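PDB 4HV0: AvtR from Acidianus filamentous virus 6, which probably binds DNA through ribbon-helix-helix elements and regulates transcription of viral genes in a hyperthermophilic archaeal host. Local coordinates for residues A[3-8]-A[90-95]; A[11-16]-A[22-27]. All coordinates share one frame; numbering follows the deposited sequence.

Interaction 1: residues A[3-8]-A[90-95]; sequences VTVEEE and RFLKEM
E6 and K93 close this contact with a salt bridge: K93 NZ donates to E6 OE2 at 2.7 Å, meeting the carboxylate oxygen on its syn lone pair, the side that faces OE1. The two side chains cross at roughly a right angle. E6 runs extended beyond CG, while the near-extended start of K93 (chi1 -160°) carries its CD to the carboxylate, 3.4 Å from E6 OE1, and the bend at chi3 (59°) then turns CE and NZ toward OE2. E6 sits at the N-cap position of helix 7-19, and its backbone N is bonded to N89 OD1, so a second tie to helix 88-97 lies next to the ion pair. On the outer side of that helix, R90 NE reaches E94 OE2 at 3.0 Å, nearly straight at 169° and close to the guanidinium plane, a bridge from one turn to the next. Deeper in, V5 CG1 meets L92 CD1 at 4.2 Å, a light apolar touch between two buried side chains; L92 also packs on V9 and I31. Helix 88-97 thus lies against the N-terminal strand, which pairs with strand 60-65 in the same chain, and the start of the first helix of a ribbon-helix-helix region.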
loop_
_atom_site.group_PDB
_atom_site.type_symbol
_atom_site.label_atom_id
_atom_site.label_comp_id
_atom_site.label_asym_id
_atom_site.label_seq_id
_atom_site.Cartn_x
_atom_site.Cartn_y
_atom_site.Cartn_z
ATOM N N VAL A 3 3.148 3.299 5.325
ATOM C CA VAL A 3 3.803 2.351 4.430
ATOM C C VAL A 3 4.965 3.029 3.667
ATOM O O VAL A 3 4.952 4.240 3.424
ATOM C CB VAL A 3 2.767 1.845 3.408
ATOM C CG1 VAL A 3 3.352 0.739 2.539
ATOM C CG2 VAL A 3 1.493 1.400 4.102
ATOM N N THR A 4 5.982 2.266 3.289
ATOM C CA THR A 4 7.020 2.776 2.381
ATOM C C THR A 4 7.115 1.934 1.131
ATOM O O THR A 4 7.319 0.731 1.218
ATOM C CB THR A 4 8.392 2.785 3.025
ATOM O OG1 THR A 4 8.294 3.358 4.342
ATOM C CG2 THR A 4 9.308 3.606 2.169
ATOM N N VAL A 5 6.966 2.558 -0.036
ATOM C CA VAL A 5 7.029 1.831 -1.301
ATOM C C VAL A 5 8.055 2.376 -2.288
ATOM O O VAL A 5 8.364 3.541 -2.283
ATOM C CB VAL A 5 5.607 1.741 -1.938
ATOM C CG1 VAL A 5 4.666 1.020 -0.980
ATOM C CG2 VAL A 5 5.015 3.130 -2.243
ATOM N N GLU A 6 8.510 1.521 -3.200
ATOM C CA GLU A 6 9.327 1.920 -4.330
ATOM C C GLU A 6 8.538 2.775 -5.327
ATOM O O GLU A 6 7.306 2.709 -5.404
ATOM C CB GLU A 6 9.689 0.693 -5.127
ATOM C CG GLU A 6 10.642 -0.303 -4.536
ATOM C CD GLU A 6 10.690 -1.566 -5.405
ATOM O OE1 GLU A 6 10.399 -1.458 -6.616
ATOM O OE2 GLU A 6 11.021 -2.659 -4.881
ATOM N N GLU A 7 9.250 3.505 -6.173
ATOM C CA GLU A 7 8.620 4.427 -7.125
ATOM C C GLU A 7 7.683 3.724 -8.126
ATOM O O GLU A 7 6.570 4.186 -8.375
ATOM C CB GLU A 7 9.715 5.194 -7.856
ATOM C CG GLU A 7 9.236 6.311 -8.757
ATOM C CD GLU A 7 10.378 7.188 -9.221
ATOM O OE1 GLU A 7 11.552 6.751 -9.112
ATOM O OE2 GLU A 7 10.099 8.318 -9.680
ATOM N N GLU A 8 8.125 2.615 -8.700
ATOM C CA GLU A 8 7.272 1.867 -9.616
ATOM C C GLU A 8 5.902 1.512 -8.988
ATOM O O GLU A 8 4.840 1.660 -9.627
ATOM C CB GLU A 8 7.984 0.617 -10.108
ATOM C CG GLU A 8 7.210 -0.097 -11.193
ATOM C CD GLU A 8 7.967 -1.266 -11.804
ATOM O OE1 GLU A 8 9.065 -1.616 -11.304
ATOM O OE2 GLU A 8 7.443 -1.845 -12.790
ATOM N N ARG A 90 6.835 -5.474 -1.412
ATOM C CA ARG A 90 7.052 -6.586 -2.292
ATOM C C ARG A 90 5.701 -7.262 -2.663
ATOM O O ARG A 90 5.526 -7.670 -3.800
ATOM C CB ARG A 90 7.975 -7.614 -1.673
ATOM C CG ARG A 90 8.405 -8.710 -2.658
ATOM C CD ARG A 90 9.257 -9.705 -1.915
ATOM N NE ARG A 90 8.578 -11.001 -1.864
ATOM C CZ ARG A 90 8.557 -11.835 -0.835
ATOM N NH1 ARG A 90 9.183 -11.558 0.280
ATOM N NH2 ARG A 90 7.905 -12.963 -0.935
ATOM N N PHE A 91 4.769 -7.339 -1.715
ATOM C CA PHE A 91 3.457 -7.882 -1.990
ATOM C C PHE A 91 2.747 -7.068 -3.079
ATOM O O PHE A 91 2.314 -7.617 -4.069
ATOM C CB PHE A 91 2.673 -7.898 -0.680
ATOM C CG PHE A 91 1.237 -8.242 -0.805
ATOM C CD1 PHE A 91 0.821 -9.546 -0.725
ATOM C CD2 PHE A 91 0.290 -7.244 -0.870
ATOM C CE1 PHE A 91 -0.524 -9.854 -0.796
ATOM C CE2 PHE A 91 -1.059 -7.537 -0.923
ATOM C CZ PHE A 91 -1.468 -8.840 -0.892
ATOM N N LEU A 92 2.700 -5.754 -2.925
ATOM C CA LEU A 92 2.118 -4.893 -3.960
ATOM C C LEU A 92 2.874 -4.986 -5.291
ATOM O O LEU A 92 2.269 -4.965 -6.350
ATOM C CB LEU A 92 2.105 -3.437 -3.516
ATOM C CG LEU A 92 1.271 -3.104 -2.297
ATOM C CD1 LEU A 92 1.669 -1.744 -1.776
ATOM C CD2 LEU A 92 -0.204 -3.122 -2.684
ATOM N N LYS A 93 4.190 -5.137 -5.233
ATOM C CA LYS A 93 5.003 -5.272 -6.450
ATOM C C LYS A 93 4.678 -6.552 -7.222
ATOM O O LYS A 93 4.613 -6.547 -8.437
ATOM C CB LYS A 93 6.491 -5.241 -6.078
ATOM C CG LYS A 93 7.459 -4.895 -7.185
ATOM C CD LYS A 93 8.847 -4.531 -6.626
ATOM C CE LYS A 93 9.521 -5.645 -5.788
ATOM N NZ LYS A 93 10.862 -5.349 -5.181
ATOM N N GLU A 94 4.473 -7.651 -6.506
ATOM C CA GLU A 94 4.132 -8.921 -7.136
ATOM C C GLU A 94 2.731 -8.926 -7.737
ATOM O O GLU A 94 2.441 -9.650 -8.683
ATOM C CB GLU A 94 4.218 -10.052 -6.113
ATOM C CG GLU A 94 5.635 -10.339 -5.638
ATOM C CD GLU A 94 5.708 -11.521 -4.703
ATOM O OE1 GLU A 94 4.681 -12.253 -4.547
ATOM O OE2 GLU A 94 6.796 -11.743 -4.142
HETATM N N MSE A 95 1.849 -8.156 -7.131
HETATM C CA MSE A 95 0.484 -8.036 -7.570
HETATM C C MSE A 95 0.461 -7.231 -8.843
HETATM O O MSE A 95 -0.253 -7.577 -9.766
HETATM C CB MSE A 95 -0.178 -7.307 -6.424
HETATM C CG MSE A 95 -1.659 -7.451 -6.539
HETATM SE SE MSE A 95 -2.302 -5.964 -5.455
HETATM C CE MSE A 95 -2.150 -4.481 -6.733
#

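Interaction 2: residues A[11-16]-A[22-27]; sequences EFLKKK and TSVPAV
This is a buried, essentially apolar helix-helix contact, made where helix 7-19 and the first turn of helix 24-36 face each other on either side of the turn that joins them. L13 is the central residue on the first helix, and V24 and V27, one turn apart, receive it. L13 CB lies 3.8 Å from V24 CG1, with the two side chains crossing at about a right angle. Farther out, the leucine divides its methyls: CD1 leans toward V24 CG1, and L13 CD2 packs on V27 CG1 at 3.8 Å. V24 also spreads its two branches. With CG1 anti to its own backbone N (chi1 170°), that methyl goes to L13, leaving V24 CG2 to lie against the K14 backbone, 3.6 Å from K14 CA. V27 has the same rotamer, and its CG1 touches both L13 CD2 and K16 CB, the latter 3.9 Å away. K16 therefore contributes the base of its side chain to the apolar layer; its CG rests over one face of the F12 ring, offset toward the rim, and the ammonium end departs from V27. The second helix is started by S23, the N-cap residue, whose OG accepts from A26 N at 3.3 Å. Beyond the pair, I65 of strand 60-65 packs on both L13 and V24, while A17, one turn on from L13 in helix 7-19, touches V24 and V27. F12 turns instead toward helix 88-97 and I96.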
loop_
_atom_site.group_PDB
_atom_site.type_symbol
_atom_site.label_atom_id
_atom_site.label_comp_id
_atom_site.label_asym_id
_atom_site.label_seq_id
_atom_site.Cartn_x
_atom_site.Cartn_y
_atom_site.Cartn_z
ATOM N N GLU A 11 3.804 4.776 -8.632
ATOM C CA GLU A 11 3.223 5.200 -9.906
ATOM C C GLU A 11 1.944 4.404 -10.130
ATOM O O GLU A 11 0.875 4.985 -10.380
ATOM C CB GLU A 11 4.184 5.020 -11.102
ATOM C CG GLU A 11 5.500 5.789 -11.036
ATOM C CD GLU A 11 5.363 7.259 -10.654
ATOM O OE1 GLU A 11 4.394 7.930 -11.057
ATOM O OE2 GLU A 11 6.247 7.763 -9.925
ATOM N N PHE A 12 2.056 3.084 -10.005
ATOM C CA PHE A 12 0.910 2.210 -10.180
ATOM C C PHE A 12 -0.260 2.583 -9.279
ATOM O O PHE A 12 -1.380 2.683 -9.739
ATOM C CB PHE A 12 1.289 0.768 -9.921
ATOM C CG PHE A 12 0.099 -0.137 -9.838
ATOM C CD1 PHE A 12 -0.472 -0.656 -10.995
ATOM C CD2 PHE A 12 -0.478 -0.446 -8.606
ATOM C CE1 PHE A 12 -1.580 -1.486 -10.934
ATOM C CE2 PHE A 12 -1.594 -1.275 -8.539
ATOM C CZ PHE A 12 -2.143 -1.793 -9.707
ATOM N N LEU A 13 0.002 2.805 -8.003
ATOM C CA LEU A 13 -1.054 3.196 -7.079
ATOM C C LEU A 13 -1.645 4.552 -7.406
ATOM O O LEU A 13 -2.847 4.763 -7.265
ATOM C CB LEU A 13 -0.512 3.251 -5.656
ATOM C CG LEU A 13 -0.148 1.917 -4.990
ATOM C CD1 LEU A 13 0.563 2.178 -3.653
ATOM C CD2 LEU A 13 -1.356 0.999 -4.807
ATOM N N LYS A 14 -0.807 5.477 -7.852
ATOM C CA LYS A 14 -1.270 6.822 -8.190
ATOM C C LYS A 14 -2.234 6.791 -9.391
ATOM O O LYS A 14 -3.233 7.517 -9.388
ATOM C CB LYS A 14 -0.078 7.743 -8.475
ATOM C CG LYS A 14 -0.395 9.233 -8.391
ATOM C CD LYS A 14 0.844 10.080 -8.140
ATOM C CE LYS A 14 1.855 10.022 -9.278
ATOM N NZ LYS A 14 1.367 10.858 -10.407
ATOM N N LYS A 15 -1.928 5.951 -10.390
ATOM C CA LYS A 15 -2.782 5.781 -11.571
ATOM C C LYS A 15 -4.123 5.184 -11.235
ATOM O O LYS A 15 -5.120 5.650 -11.754
ATOM C CB LYS A 15 -2.118 4.915 -12.653
ATOM C CG LYS A 15 -0.969 5.589 -13.400
ATOM C CD LYS A 15 -0.013 4.568 -14.015
ATOM C CE LYS A 15 1.180 5.269 -14.677
ATOM N NZ LYS A 15 2.281 4.384 -15.164
ATOM N N LYS A 16 -4.167 4.165 -10.380
ATOM C CA LYS A 16 -5.460 3.660 -9.953
ATOM C C LYS A 16 -6.182 4.733 -9.141
ATOM O O LYS A 16 -7.373 4.913 -9.311
ATOM C CB LYS A 16 -5.359 2.365 -9.145
ATOM C CG LYS A 16 -4.798 1.192 -9.931
ATOM C CD LYS A 16 -5.467 -0.127 -9.560
ATOM C CE LYS A 16 -6.747 -0.354 -10.357
ATOM N NZ LYS A 16 -6.993 -1.804 -10.584
ATOM N N THR A 22 -10.215 8.738 -6.394
ATOM C CA THR A 22 -9.815 8.548 -4.990
ATOM C C THR A 22 -8.348 8.830 -4.772
ATOM O O THR A 22 -7.594 9.044 -5.716
ATOM C CB THR A 22 -10.052 7.093 -4.542
ATOM O OG1 THR A 22 -9.709 6.220 -5.632
ATOM C CG2 THR A 22 -11.511 6.876 -4.091
ATOM N N SER A 23 -7.943 8.790 -3.511
ATOM C CA SER A 23 -6.544 8.956 -3.150
ATOM C C SER A 23 -5.729 7.652 -3.248
ATOM O O SER A 23 -6.288 6.576 -3.418
ATOM C CB SER A 23 -6.480 9.503 -1.742
ATOM O OG SER A 23 -7.085 8.584 -0.863
ATOM N N VAL A 24 -4.404 7.771 -3.139
ATOM C CA VAL A 24 -3.508 6.621 -3.107
ATOM C C VAL A 24 -3.741 5.772 -1.843
ATOM O O VAL A 24 -3.752 4.539 -1.929
ATOM C CB VAL A 24 -2.034 7.063 -3.278
ATOM C CG1 VAL A 24 -1.046 5.937 -2.999
ATOM C CG2 VAL A 24 -1.826 7.532 -4.711
ATOM N N PRO A 25 -3.973 6.400 -0.681
ATOM C CA PRO A 25 -4.342 5.581 0.476
ATOM C C PRO A 25 -5.671 4.821 0.359
ATOM O O PRO A 25 -5.824 3.760 0.963
ATOM C CB PRO A 25 -4.425 6.601 1.612
ATOM C CG PRO A 25 -3.480 7.663 1.220
ATOM C CD PRO A 25 -3.650 7.772 -0.271
ATOM N N ALA A 26 -6.634 5.364 -0.369
ATOM C CA ALA A 26 -7.895 4.651 -0.584
ATOM C C ALA A 26 -7.637 3.376 -1.379
ATOM O O ALA A 26 -8.202 2.313 -1.109
ATOM C CB ALA A 26 -8.918 5.545 -1.294
ATOM N N VAL A 27 -6.769 3.478 -2.361
ATOM C CA VAL A 27 -6.421 2.335 -3.197
ATOM C C VAL A 27 -5.700 1.250 -2.326
ATOM O O VAL A 27 -6.078 0.075 -2.345
ATOM C CB VAL A 27 -5.595 2.852 -4.411
ATOM C CG1 VAL A 27 -5.023 1.739 -5.272
ATOM C CG2 VAL A 27 -6.448 3.775 -5.257
#

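Helix 7-19 links both contacts: interaction 1 reaches only its N-cap, E6, and the strand before it; interaction 2 uses its middle. Along the chain, interaction 2 is nested inside the much longer loop closed by interaction 1. The chemistry differs accordingly. Between 3-8 and 90-95 a partly exposed ion pair does most of the joining, alongside one buried apolar touch, and 149 Å² is buried. Between 11-16 and 22-27 the contact is hydrophobic and buries 274 Å², joining the two helices of the ribbon-helix-helix region. The two interactions meet directly where the selenomethionine methyl M95 CE packs on F12 CE2 at 3.7 Å, linking helix 88-97 to helix 7-19.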